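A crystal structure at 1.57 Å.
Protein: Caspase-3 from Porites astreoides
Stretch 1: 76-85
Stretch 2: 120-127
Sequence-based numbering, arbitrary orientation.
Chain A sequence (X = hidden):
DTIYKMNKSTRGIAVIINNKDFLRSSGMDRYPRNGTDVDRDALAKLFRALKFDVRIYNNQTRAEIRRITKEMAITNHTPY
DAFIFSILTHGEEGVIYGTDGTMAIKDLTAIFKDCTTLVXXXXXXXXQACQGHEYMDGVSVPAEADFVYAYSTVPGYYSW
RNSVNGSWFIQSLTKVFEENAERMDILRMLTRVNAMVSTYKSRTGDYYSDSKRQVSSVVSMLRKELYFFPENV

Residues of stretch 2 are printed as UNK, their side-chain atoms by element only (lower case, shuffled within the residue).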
# COMPACT_ATOMS: atom_id res chain seq x y z
N ASN A 76 15.13 -2.90 15.41
CA ASN A 76 15.93 -1.69 15.60
C ASN A 76 16.04 -0.95 14.28
O ASN A 76 16.76 -1.39 13.37
CB ASN A 76 17.32 -2.05 16.14
CG ASN A 76 18.26 -0.86 16.12
OD1 ASN A 76 17.83 0.28 16.27
ND2 ASN A 76 19.56 -1.12 15.94
N HIS A 77 15.32 0.17 14.16
CA HIS A 77 15.32 0.94 12.93
C HIS A 77 16.33 2.08 12.95
O HIS A 77 16.35 2.89 12.02
CB HIS A 77 13.91 1.48 12.64
CG HIS A 77 12.90 0.41 12.35
ND1 HIS A 77 12.67 -0.08 11.08
CD2 HIS A 77 12.04 -0.24 13.17
CE1 HIS A 77 11.72 -0.99 11.14
NE2 HIS A 77 11.32 -1.11 12.39
N THR A 78 17.18 2.16 13.98
CA THR A 78 18.24 3.17 13.99
C THR A 78 19.10 3.18 12.72
O THR A 78 19.44 4.28 12.26
CB THR A 78 19.11 2.98 15.24
OG1 THR A 78 18.27 3.06 16.41
CG2 THR A 78 20.21 4.03 15.32
N PRO A 79 19.47 2.05 12.11
CA PRO A 79 20.27 2.14 10.87
C PRO A 79 19.48 2.57 9.65
O PRO A 79 20.07 2.71 8.57
CB PRO A 79 20.82 0.72 10.70
CG PRO A 79 19.92 -0.14 11.47
CD PRO A 79 19.41 0.67 12.61
N TYR A 80 18.18 2.81 9.77
CA TYR A 80 17.31 3.07 8.63
C TYR A 80 16.77 4.49 8.67
O TYR A 80 16.72 5.13 9.72
CB TYR A 80 16.13 2.09 8.61
CG TYR A 80 16.54 0.64 8.53
CD1 TYR A 80 17.48 0.21 7.61
CD2 TYR A 80 15.98 -0.30 9.39
CE1 TYR A 80 17.85 -1.14 7.54
CE2 TYR A 80 16.35 -1.64 9.33
CZ TYR A 80 17.28 -2.04 8.41
OH TYR A 80 17.63 -3.38 8.36
N ASP A 81 16.31 4.94 7.51
CA ASP A 81 15.70 6.26 7.36
C ASP A 81 14.19 6.21 7.23
O ASP A 81 13.54 7.26 7.38
CB ASP A 81 16.25 6.96 6.11
CG ASP A 81 17.70 7.40 6.26
OD1 ASP A 81 18.12 7.72 7.40
OD2 ASP A 81 18.41 7.41 5.24
N ALA A 82 13.60 5.06 6.94
CA ALA A 82 12.20 4.99 6.55
C ALA A 82 11.71 3.56 6.71
O ALA A 82 12.51 2.64 6.90
CB ALA A 82 12.00 5.48 5.12
N PHE A 83 10.39 3.37 6.62
CA PHE A 83 9.78 2.05 6.69
C PHE A 83 8.62 1.99 5.71
O PHE A 83 7.86 2.96 5.60
CB PHE A 83 9.28 1.73 8.11
CG PHE A 83 8.51 0.44 8.21
CD1 PHE A 83 9.16 -0.78 8.09
CD2 PHE A 83 7.14 0.44 8.45
CE1 PHE A 83 8.45 -1.97 8.18
CE2 PHE A 83 6.43 -0.74 8.54
CZ PHE A 83 7.09 -1.96 8.41
N ILE A 84 8.46 0.86 5.02
CA ILE A 84 7.37 0.64 4.08
C ILE A 84 6.61 -0.62 4.48
O ILE A 84 7.23 -1.66 4.73
CB ILE A 84 7.88 0.52 2.64
CG1 ILE A 84 8.37 1.88 2.14
CG2 ILE A 84 6.80 -0.09 1.72
CD1 ILE A 84 8.99 1.82 0.75
N PHE A 85 5.28 -0.53 4.49
CA PHE A 85 4.40 -1.69 4.66
C PHE A 85 3.37 -1.67 3.54
O PHE A 85 2.72 -0.65 3.31
CB PHE A 85 3.71 -1.66 6.02
CG PHE A 85 2.75 -2.79 6.24
CD1 PHE A 85 1.44 -2.71 5.78
CD2 PHE A 85 3.15 -3.92 6.93
CE1 PHE A 85 0.55 -3.75 5.98
CE2 PHE A 85 2.26 -4.97 7.14
CZ PHE A 85 0.96 -4.87 6.67
N UNK A 120 10.14 10.37 13.91
CA UNK A 120 10.70 11.33 12.99
C UNK A 120 10.94 10.82 11.59
O UNK A 120 11.35 11.60 10.73
N UNK A 121 10.71 9.53 11.35
CA UNK A 121 11.02 8.92 10.06
C UNK A 121 9.74 8.56 9.32
O UNK A 121 8.74 8.19 9.93
c UNK A 121 15.32 7.01 11.88
c UNK A 121 13.99 6.67 11.20
n UNK A 121 16.01 5.78 12.38
c UNK A 121 11.87 7.66 10.25
c UNK A 121 13.22 7.94 10.90
N UNK A 122 9.75 8.66 7.99
CA UNK A 122 8.53 8.35 7.22
C UNK A 122 8.14 6.89 7.34
O UNK A 122 8.97 5.98 7.20
c UNK A 122 10.39 8.88 5.77
c UNK A 122 10.83 9.21 7.15
c UNK A 122 8.91 8.74 5.78
N UNK A 123 6.86 6.67 7.61
CA UNK A 123 6.26 5.35 7.71
C UNK A 123 5.18 5.28 6.65
O UNK A 123 4.12 5.90 6.80
c UNK A 123 5.98 6.91 11.95
c UNK A 123 5.69 5.13 9.11
n UNK A 123 7.26 7.60 12.30
c UNK A 123 6.18 5.42 11.59
c UNK A 123 6.77 5.22 10.21
N UNK A 124 5.46 4.55 5.58
CA UNK A 124 4.61 4.52 4.40
C UNK A 124 3.80 3.24 4.37
O UNK A 124 4.37 2.15 4.47
c UNK A 124 8.91 5.38 2.79
c UNK A 124 6.22 5.92 3.01
s UNK A 124 7.51 5.80 1.75
c UNK A 124 5.45 4.63 3.13
N UNK A 125 2.49 3.36 4.19
CA UNK A 125 1.61 2.21 4.06
C UNK A 125 0.91 2.28 2.70
O UNK A 125 0.37 3.33 2.34
c UNK A 125 1.18 1.84 6.51
c UNK A 125 1.57 0.24 8.25
c UNK A 125 1.00 0.58 7.05
c UNK A 125 1.97 2.75 7.19
c UNK A 125 0.59 2.19 5.19
c UNK A 125 2.34 1.16 8.93
c UNK A 125 2.55 2.41 8.41
N UNK A 126 0.94 1.17 1.96
CA UNK A 126 0.28 1.07 0.66
C UNK A 126 -0.76 -0.04 0.72
O UNK A 126 -0.45 -1.16 1.14
c UNK A 126 4.44 3.63 -0.88
c UNK A 126 3.54 1.66 0.16
c UNK A 126 3.29 3.75 -1.64
c UNK A 126 2.27 2.81 -1.51
c UNK A 126 2.38 1.77 -0.59
c UNK A 126 4.56 2.59 0.03
c UNK A 126 1.28 0.77 -0.46
N UNK A 127 -1.97 0.25 0.27
CA UNK A 127 -3.07 -0.70 0.33
C UNK A 127 -3.67 -0.91 -1.05
O UNK A 127 -4.13 0.06 -1.67
c UNK A 127 -4.18 -0.22 1.27
c UNK A 127 -3.74 0.01 2.67
c UNK A 127 -3.24 -0.82 4.87
c UNK A 127 -3.41 1.28 3.10
c UNK A 127 -3.01 1.51 4.42
c UNK A 127 -3.66 -1.03 3.56
c UNK A 127 -2.92 0.46 5.30
O HOH W 1 18.25 6.73 13.48

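Position 120 has no side-chain atoms. Its phi/psi of 83/-5 would jam a CB against the carbonyl O of the residue before. It does not touch stretch 1. This is Gly 120.

Position 121 carries four carbons in an unbranched row ending in a nitrogen. Its CA-to-CB bond points toward stretch 1, and the chain beyond is extended. The terminal nitrogen lies 2.9 Å from O of His 77 and 2.8 Å from O of Tyr 80. An amine at the end of four carbons makes this Lys 121. NZ of Lys 121 donates a hydrogen bond to each of these carbonyls, which sit at the two ends of a type I turn. Water 1 accepts from NZ of Lys 121 at 2.7 Å and donates to O of Thr 78 at 3.0 Å.

Position 122 has three carbons that close a ring onto the backbone N. One ring carbon is 3.8 Å from CB of Ala 82. This is Pro 122. The ring leaves its N without a hydrogen to donate, but O of Pro 122 accepts from N of Phe 83 at 3.0 Å.

Position 123 again shows four carbons in a row and a terminal nitrogen. The chain bends, and its end leads away from stretch 1. This is Lys 123. Its NZ donates to O of Lys 121 at 2.9 Å.

Position 124 is unbranched, with two carbons, a sulfur and one more carbon. The last carbon lies 3.6 Å from CG1 of Ile 84. The sulfur within the chain identifies Met 124.

Position 125 has one carbon and then a six-carbon ring, with no hydroxyl. One ring carbon lies 3.6 Å from CD1 of Phe 85. This is Phe 125; the carbon is CD2. The two rings pack obliquely, with planes at 38°.

Position 126 has the same atom set. One ring carbon meets CG2 of Ile 84 at 3.9 Å, at the ring edge. This is Phe 126; the carbon is CE1.

Position 127 has one carbon and a six-carbon ring too, and makes no close contact with stretch 1. This is Phe 127.

The contact is a pair of parallel strands extended by a lysine anchor. N of Met 124 donates to O of Phe 83 at 2.9 Å, N of Phe 85 to O of Met 124 at 2.8 Å, and N of Phe 126 to O of Phe 85 at 2.9 Å. Ile 84 and Met 124 pack on one sheet face, Phe 85 and Phe 125 on the other.

Stretch 2 120-127: GKPKMFFF
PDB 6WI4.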